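PDB 3N4P: tripartite terminase subunit 3 from Human herpesvirus 5, which probably forms part of the motor that packages viral DNA into the empty capsid, the chain here being its magnesium-binding C-terminal nuclease domain. Local coordinates for residues G96-F101 against A114-H119; L153-V158 against I164-Y169. All coordinates share one frame; numbering follows the deposited sequence.

Contact 1 of 2, residues G96-F101 against A114-H119; sequences GLEHFF and AECAAH
Phe100 carries its CG anti to the backbone N (chi1 165°), and Glu98 carries its CG anti to the carbonyl carbon (chi1 -59°). Both side chains leave the same side of strand 91-100 and reach one residue of the helix, Cys116. Its SG settles between them. It lies 3.8 Å from Phe100 CB and 3.9 Å from Glu98 CB. The sulfur is 5.0 Å from the Phe100 ring centroid and 52° off the ring normal, an oblique sulfur-aromatic contact. Cys116 CB meets the same ring at Phe100 CD1, 3.9 Å away. Glu98 CG packs against the sulfur, and the chain then bends at chi2. No hydrogen bond crosses between 96-101 and 114-119.

The domain has the RNase H-like fold of terminase nucleases. Strand 91-100 pairs antiparallel with 80-88 and parallel with 204-211. Helix 109-127 follows it in the chain and packs on the sheet here, where Cys116 faces the strand. Next to Cys116 the sheet side offers both apolar carbons and a buried carboxylate. Glu98 OE1 accepts a hydrogen bond from Thr214 N, and OE2 accepts one from Tyr213 N. These two backbone bonds hold the rotation of the carboxylate and would probably favour its charged form. Met120 of the same helix also touches Glu98, while Ala112 and Ile113 lie against Phe100.

Contact 2 of 2, residues L153-V158 against I164-Y169; sequences LIRQSV and IRVLFY
Arg155 CB approaches the Phe168 ring obliquely, 3.7 Å from CE1 and 4.0 Å from CZ. Arg155 CG, anti to the backbone N (chi1 -170°), lies near both Phe168 and Val166. It is 4.1 Å from Phe168 CE1 and 4.4 Å from Val166 CB. The chain bends at chi3 and the guanidinium leads away from the strand, so CB and CG make the contact. The guanidinium plane is 66° from that of the ring. The two side chains cross at about a right angle. Ser279, the C-terminal residue, touches both Arg155 and Phe168.

Helix 144-161 links strands 133-138 and 165-172 in a beta-alpha-beta unit, and it runs nearly antiparallel to the second strand. The axes of the short segments lie 9.9 Å apart at 169°. Ile154 CB also comes to Phe168 CZ, 4.2 Å away, at the ring edge near its plane. At the far end of the contact Val158 CG1 meets Ile164 CG2 at 4.0 Å. Ile136 of the neighbouring strand lies against Val166 and Phe168, and Leu134 against Val158.

Contact 1 and contact 2 both pack a helix on the same central sheet, and their centres are 14 Å apart. Their helices also touch each other. Ala118 CB lies 3.3 Å from Ser157 CB, and Ala114 CB lies 3.5 Å from Leu153 CB. Glu115 OE2 and Ser157 OG, 2.8 Å apart, probably share a hydrogen bond. Neither contact belongs to the nuclease site itself. Asp68 and Glu139 bind magnesium there and, with Asp256, are the predicted catalytic residues. Between side chains, Phe100 is about 10 Å from Asp256, and Ile154 is about 11 Å from both Asp68 and Glu139.

Contact 1 of 2, residues G96-F101 against A114-H119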
ATOM      1  N   GLY B  96       1.037   7.744  12.490  1.00 36.75           N
ATOM      2  CA  GLY B  96       0.829   9.161  12.710  1.00 37.57           C
ATOM      3  C   GLY B  96       2.099   9.942  12.553  1.00 37.98           C
ATOM      4  O   GLY B  96       3.208   9.405  12.812  1.00 38.93           O
ATOM      5  N   LEU B  97       1.951  11.167  12.027  1.00 37.88           N
ATOM      6  CA  LEU B  97       3.075  12.116  11.865  1.00 39.21           C
ATOM      7  C   LEU B  97       2.564  13.497  12.181  1.00 39.25           C
ATOM      8  O   LEU B  97       1.429  13.854  11.826  1.00 41.31           O
ATOM      9  CB  LEU B  97       3.679  12.125  10.445  1.00 37.32           C
ATOM     10  CG  LEU B  97       4.268  10.832   9.879  1.00 38.46           C
ATOM     11  CD1 LEU B  97       4.382  10.846   8.311  1.00 35.67           C
ATOM     12  CD2 LEU B  97       5.643  10.412  10.536  1.00 38.90           C
ATOM     13  N   GLU B  98       3.342  14.259  12.934  1.00 40.55           N
ATOM     14  CA  GLU B  98       3.069  15.674  13.074  1.00 40.09           C
ATOM     15  C   GLU B  98       4.355  16.411  12.955  1.00 42.23           C
ATOM     16  O   GLU B  98       5.402  15.947  13.423  1.00 41.81           O
ATOM     17  CB  GLU B  98       2.409  16.006  14.401  1.00 40.13           C
ATOM     18  CG  GLU B  98       1.049  15.292  14.686  1.00 42.15           C
ATOM     19  CD  GLU B  98      -0.117  15.646  13.730  1.00 44.26           C
ATOM     20  OE1 GLU B  98      -0.008  16.507  12.823  1.00 44.50           O
ATOM     21  OE2 GLU B  98      -1.190  15.031  13.897  1.00 45.17           O
ATOM     22  N   HIS B  99       4.269  17.619  12.405  1.00 44.12           N
ATOM     23  CA  HIS B  99       5.379  18.539  12.403  1.00 45.92           C
ATOM     24  C   HIS B  99       4.727  19.832  12.806  1.00 47.65           C
ATOM     25  O   HIS B  99       4.085  20.521  12.008  1.00 47.60           O
ATOM     26  CB  HIS B  99       6.017  18.650  11.033  1.00 45.22           C
ATOM     27  CG  HIS B  99       7.334  19.366  11.044  1.00 51.36           C
ATOM     28  ND1 HIS B  99       8.144  19.445   9.931  1.00 48.12           N
ATOM     29  CD2 HIS B  99       7.970  20.066  12.020  1.00 52.37           C
ATOM     30  CE1 HIS B  99       9.214  20.166  10.217  1.00 52.80           C
ATOM     31  NE2 HIS B  99       9.141  20.544  11.481  1.00 53.12           N
ATOM     32  N   PHE B 100       4.910  20.196  14.058  1.00 49.94           N
ATOM     33  CA  PHE B 100       4.136  21.305  14.604  1.00 50.83           C
ATOM     34  C   PHE B 100       4.925  22.602  14.789  1.00 53.68           C
ATOM     35  O   PHE B 100       6.034  22.577  15.298  1.00 54.74           O
ATOM     36  CB  PHE B 100       3.503  20.854  15.912  1.00 51.72           C
ATOM     37  CG  PHE B 100       2.963  22.001  16.766  1.00 56.73           C
ATOM     38  CD1 PHE B 100       1.644  22.373  16.665  1.00 55.31           C
ATOM     39  CD2 PHE B 100       3.785  22.672  17.656  1.00 58.03           C
ATOM     40  CE1 PHE B 100       1.119  23.450  17.465  1.00 61.64           C
ATOM     41  CE2 PHE B 100       3.285  23.740  18.425  1.00 61.61           C
ATOM     42  CZ  PHE B 100       1.954  24.112  18.342  1.00 61.04           C
ATOM     43  N   PHE B 101       4.327  23.723  14.357  1.00 54.14           N
ATOM     44  CA  PHE B 101       4.877  25.079  14.443  1.00 58.11           C
ATOM     45  C   PHE B 101       3.878  25.932  15.225  1.00 60.88           C
ATOM     46  O   PHE B 101       2.670  25.906  14.943  1.00 60.23           O
ATOM     47  CB  PHE B 101       5.019  25.754  13.065  1.00 57.97           C
ATOM     48  CG  PHE B 101       5.963  25.044  12.133  1.00 57.46           C
ATOM     49  CD1 PHE B 101       7.263  25.483  11.981  1.00 57.33           C
ATOM     50  CD2 PHE B 101       5.538  23.939  11.413  1.00 47.75           C
ATOM     51  CE1 PHE B 101       8.147  24.816  11.146  1.00 57.58           C
ATOM     52  CE2 PHE B 101       6.431  23.255  10.570  1.00 56.06           C
ATOM     53  CZ  PHE B 101       7.737  23.689  10.445  1.00 54.78           C
ATOM     54  N   ALA B 114       2.028  19.542  23.517  1.00 54.34           N
ATOM     55  CA  ALA B 114       1.481  18.348  24.132  1.00 54.41           C
ATOM     56  C   ALA B 114       0.131  17.946  23.534  1.00 53.98           C
ATOM     57  O   ALA B 114      -0.064  16.739  23.260  1.00 51.41           O
ATOM     58  CB  ALA B 114       1.326  18.531  25.639  1.00 56.07           C
ATOM     59  N   GLU B 115      -0.785  18.930  23.448  1.00 54.65           N
ATOM     60  CA  GLU B 115      -2.068  18.842  22.715  1.00 55.32           C
ATOM     61  C   GLU B 115      -1.973  18.380  21.228  1.00 54.05           C
ATOM     62  O   GLU B 115      -2.862  17.697  20.719  1.00 52.96           O
ATOM     63  CB  GLU B 115      -2.728  20.176  22.663  1.00 56.80           C
ATOM     64  CG  GLU B 115      -3.127  20.821  24.036  1.00 64.51           C
ATOM     65  CD  GLU B 115      -4.161  19.997  24.832  1.00 71.02           C
ATOM     66  OE1 GLU B 115      -4.762  20.565  25.783  1.00 72.36           O
ATOM     67  OE2 GLU B 115      -4.378  18.792  24.503  1.00 69.83           O
ATOM     68  N   CYS B 116      -0.946  18.792  20.503  1.00 52.59           N
ATOM     69  CA  CYS B 116      -0.903  18.358  19.141  1.00 51.62           C
ATOM     70  C   CYS B 116      -0.437  16.870  19.131  1.00 50.64           C
ATOM     71  O   CYS B 116      -0.892  16.022  18.291  1.00 50.61           O
ATOM     72  CB  CYS B 116       0.006  19.264  18.357  1.00 51.69           C
ATOM     73  SG  CYS B 116       0.819  18.412  17.016  1.00 56.62           S
ATOM     74  N   ALA B 117       0.407  16.505  20.100  1.00 50.73           N
ATOM     75  CA  ALA B 117       0.849  15.091  20.197  1.00 49.45           C
ATOM     76  C   ALA B 117      -0.334  14.215  20.633  1.00 48.51           C
ATOM     77  O   ALA B 117      -0.576  13.135  20.086  1.00 48.36           O
ATOM     78  CB  ALA B 117       2.000  14.962  21.129  1.00 49.52           C
ATOM     79  N   ALA B 118      -1.076  14.708  21.607  1.00 47.09           N
ATOM     80  CA  ALA B 118      -2.156  13.982  22.169  1.00 46.65           C
ATOM     81  C   ALA B 118      -3.297  13.804  21.194  1.00 45.19           C
ATOM     82  O   ALA B 118      -3.902  12.746  21.175  1.00 43.68           O
ATOM     83  CB  ALA B 118      -2.708  14.740  23.462  1.00 48.58           C
ATOM     84  N   HIS B 119      -3.677  14.868  20.491  1.00 44.30           N
ATOM     85  CA  HIS B 119      -4.711  14.788  19.481  1.00 44.41           C
ATOM     86  C   HIS B 119      -4.353  13.734  18.408  1.00 43.12           C
ATOM     87  O   HIS B 119      -5.199  12.912  17.985  1.00 42.29           O
ATOM     88  CB  HIS B 119      -4.818  16.170  18.862  1.00 47.40           C
ATOM     89  CG  HIS B 119      -5.992  16.359  17.980  1.00 53.32           C
ATOM     90  ND1 HIS B 119      -7.114  15.554  18.044  1.00 61.72           N
ATOM     91  CD2 HIS B 119      -6.229  17.262  17.000  1.00 59.08           C
ATOM     92  CE1 HIS B 119      -7.999  15.967  17.147  1.00 62.57           C
ATOM     93  NE2 HIS B 119      -7.487  17.001  16.502  1.00 61.73           N
TER

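Contact 2 of 2, residues L153-V158 against I164-Y169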
ATOM      1  N   LEU B 153       1.722  16.630  30.400  1.00 60.63           N
ATOM      2  CA  LEU B 153       0.547  17.199  29.711  1.00 57.74           C
ATOM      3  C   LEU B 153      -0.040  16.237  28.724  1.00 53.42           C
ATOM      4  O   LEU B 153      -1.215  16.210  28.528  1.00 52.63           O
ATOM      5  CB  LEU B 153       0.786  18.588  29.085  1.00 56.49           C
ATOM      6  CG  LEU B 153       1.060  19.761  30.034  1.00 58.95           C
ATOM      7  CD1 LEU B 153       1.944  20.789  29.338  1.00 58.48           C
ATOM      8  CD2 LEU B 153      -0.197  20.472  30.664  1.00 51.44           C
ATOM      9  N   ILE B 154       0.787  15.405  28.132  1.00 53.74           N
ATOM     10  CA  ILE B 154       0.360  14.441  27.137  1.00 50.43           C
ATOM     11  C   ILE B 154      -0.447  13.378  27.842  1.00 53.14           C
ATOM     12  O   ILE B 154      -1.545  13.024  27.387  1.00 54.71           O
ATOM     13  CB  ILE B 154       1.562  13.750  26.484  1.00 50.30           C
ATOM     14  CG1 ILE B 154       2.312  14.727  25.541  1.00 47.89           C
ATOM     15  CG2 ILE B 154       1.052  12.472  25.657  1.00 47.09           C
ATOM     16  CD1 ILE B 154       3.542  14.172  24.892  1.00 53.86           C
ATOM     17  N   ARG B 155       0.110  12.812  28.908  1.00 54.60           N
ATOM     18  CA  ARG B 155      -0.563  11.769  29.672  1.00 57.75           C
ATOM     19  C   ARG B 155      -1.972  12.282  30.095  1.00 58.25           C
ATOM     20  O   ARG B 155      -2.970  11.576  29.994  1.00 58.19           O
ATOM     21  CB  ARG B 155       0.259  11.425  30.925  1.00 60.63           C
ATOM     22  CG  ARG B 155      -0.187  10.184  31.702  1.00 65.79           C
ATOM     23  CD  ARG B 155       0.328  10.209  33.169  1.00 72.90           C
ATOM     24  NE  ARG B 155       0.267  11.551  33.745  1.00 75.00           N
ATOM     25  CZ  ARG B 155      -0.810  12.122  34.285  1.00 79.14           C
ATOM     26  NH1 ARG B 155      -1.982  11.484  34.346  1.00 80.57           N
ATOM     27  NH2 ARG B 155      -0.721  13.369  34.752  1.00 78.84           N
ATOM     28  N   GLN B 156      -2.011  13.519  30.527  1.00 58.65           N
ATOM     29  CA  GLN B 156      -3.260  14.218  30.806  1.00 61.22           C
ATOM     30  C   GLN B 156      -4.346  14.254  29.700  1.00 59.56           C
ATOM     31  O   GLN B 156      -5.493  13.869  29.971  1.00 60.25           O
ATOM     32  CB  GLN B 156      -2.925  15.636  31.202  1.00 62.36           C
ATOM     33  CG  GLN B 156      -2.802  15.801  32.628  1.00 69.06           C
ATOM     34  CD  GLN B 156      -2.471  17.249  33.011  1.00 76.94           C
ATOM     35  OE1 GLN B 156      -1.397  17.514  33.613  1.00 81.65           O
ATOM     36  NE2 GLN B 156      -3.356  18.195  32.631  1.00 73.51           N
ATOM     37  N   SER B 157      -4.019  14.749  28.490  1.00 59.01           N
ATOM     38  CA  SER B 157      -5.015  14.759  27.388  1.00 58.66           C
ATOM     39  C   SER B 157      -5.413  13.343  27.033  1.00 56.11           C
ATOM     40  O   SER B 157      -6.601  13.039  26.917  1.00 58.21           O
ATOM     41  CB  SER B 157      -4.566  15.457  26.084  1.00 57.09           C
ATOM     42  OG  SER B 157      -4.028  16.731  26.333  1.00 63.66           O
ATOM     43  N   VAL B 158      -4.449  12.465  26.922  1.00 53.49           N
ATOM     44  CA  VAL B 158      -4.745  11.104  26.503  1.00 52.14           C
ATOM     45  C   VAL B 158      -5.774  10.448  27.404  1.00 54.07           C
ATOM     46  O   VAL B 158      -6.872  10.079  26.932  1.00 52.14           O
ATOM     47  CB  VAL B 158      -3.454  10.255  26.332  1.00 52.95           C
ATOM     48  CG1 VAL B 158      -3.814   8.797  26.079  1.00 53.15           C
ATOM     49  CG2 VAL B 158      -2.632  10.812  25.193  1.00 48.56           C
ATOM     50  N   ILE B 164      -6.505   3.780  28.556  1.00 60.80           N
ATOM     51  CA  ILE B 164      -5.448   2.963  28.046  1.00 60.66           C
ATOM     52  C   ILE B 164      -4.249   3.088  28.993  1.00 62.34           C
ATOM     53  O   ILE B 164      -4.109   4.103  29.631  1.00 61.11           O
ATOM     54  CB  ILE B 164      -5.058   3.456  26.622  1.00 58.04           C
ATOM     55  CG1 ILE B 164      -4.046   2.490  25.997  1.00 58.18           C
ATOM     56  CG2 ILE B 164      -4.555   4.929  26.682  1.00 50.85           C
ATOM     57  CD1 ILE B 164      -4.218   2.258  24.508  1.00 62.40           C
ATOM     58  N   ARG B 165      -3.344   2.112  29.041  1.00 63.64           N
ATOM     59  CA  ARG B 165      -2.140   2.279  29.869  1.00 64.90           C
ATOM     60  C   ARG B 165      -1.129   3.068  29.124  1.00 63.08           C
ATOM     61  O   ARG B 165      -0.827   2.774  27.951  1.00 61.89           O
ATOM     62  CB  ARG B 165      -1.544   0.955  30.346  1.00 67.24           C
ATOM     63  CG  ARG B 165      -1.924  -0.176  29.469  1.00 72.36           C
ATOM     64  CD  ARG B 165      -2.015  -1.529  30.180  1.00 82.59           C
ATOM     65  NE  ARG B 165      -1.074  -1.738  31.282  1.00 89.38           N
ATOM     66  CZ  ARG B 165      -0.009  -2.535  31.248  1.00 93.82           C
ATOM     67  NH1 ARG B 165       0.304  -3.209  30.141  1.00 93.93           N
ATOM     68  NH2 ARG B 165       0.746  -2.658  32.340  1.00 96.64           N
ATOM     69  N   VAL B 166      -0.586   4.065  29.809  1.00 63.10           N
ATOM     70  CA  VAL B 166       0.421   4.963  29.245  1.00 62.54           C
ATOM     71  C   VAL B 166       1.722   4.731  30.010  1.00 65.28           C
ATOM     72  O   VAL B 166       1.696   4.626  31.246  1.00 69.47           O
ATOM     73  CB  VAL B 166      -0.001   6.414  29.472  1.00 61.56           C
ATOM     74  CG1 VAL B 166       0.478   7.250  28.385  1.00 58.67           C
ATOM     75  CG2 VAL B 166      -1.507   6.510  29.486  1.00 62.23           C
ATOM     76  N   LEU B 167       2.834   4.625  29.300  1.00 64.34           N
ATOM     77  CA  LEU B 167       4.177   4.419  29.874  1.00 66.10           C
ATOM     78  C   LEU B 167       5.070   5.425  29.195  1.00 63.14           C
ATOM     79  O   LEU B 167       4.854   5.738  28.051  1.00 59.93           O
ATOM     80  CB  LEU B 167       4.723   3.040  29.543  1.00 68.10           C
ATOM     81  CG  LEU B 167       4.195   1.827  30.310  1.00 74.21           C
ATOM     82  CD1 LEU B 167       2.880   1.287  29.777  1.00 76.75           C
ATOM     83  CD2 LEU B 167       5.230   0.755  30.309  1.00 72.02           C
ATOM     84  N   PHE B 168       6.054   5.944  29.898  1.00 64.42           N
ATOM     85  CA  PHE B 168       6.926   6.947  29.350  1.00 64.62           C
ATOM     86  C   PHE B 168       8.337   6.418  29.492  1.00 68.13           C
ATOM     87  O   PHE B 168       8.618   5.584  30.351  1.00 70.88           O
ATOM     88  CB  PHE B 168       6.778   8.291  30.042  1.00 64.10           C
ATOM     89  CG  PHE B 168       5.636   9.101  29.537  1.00 63.97           C
ATOM     90  CD1 PHE B 168       4.370   8.937  30.061  1.00 63.40           C
ATOM     91  CD2 PHE B 168       5.816  10.029  28.517  1.00 64.34           C
ATOM     92  CE1 PHE B 168       3.285   9.705  29.603  1.00 65.58           C
ATOM     93  CE2 PHE B 168       4.727  10.801  28.043  1.00 63.31           C
ATOM     94  CZ  PHE B 168       3.463  10.630  28.580  1.00 61.66           C
ATOM     95  N   TYR B 169       9.215   6.837  28.597  1.00 69.10           N
ATOM     96  CA  TYR B 169      10.597   6.343  28.643  1.00 71.89           C
ATOM     97  C   TYR B 169      11.140   7.090  29.845  1.00 75.19           C
ATOM     98  O   TYR B 169      10.972   8.310  29.896  1.00 75.63           O
ATOM     99  CB  TYR B 169      11.351   6.796  27.414  1.00 69.19           C
ATOM    100  CG  TYR B 169      12.707   6.173  27.293  1.00 72.75           C
ATOM    101  CD1 TYR B 169      12.925   5.117  26.390  1.00 71.91           C
ATOM    102  CD2 TYR B 169      13.788   6.628  28.047  1.00 75.00           C
ATOM    103  CE1 TYR B 169      14.189   4.520  26.271  1.00 76.92           C
ATOM    104  CE2 TYR B 169      15.073   6.018  27.929  1.00 79.26           C
ATOM    105  CZ  TYR B 169      15.253   4.986  27.044  1.00 80.17           C
ATOM    106  OH  TYR B 169      16.491   4.397  26.919  1.00 89.05           O
TER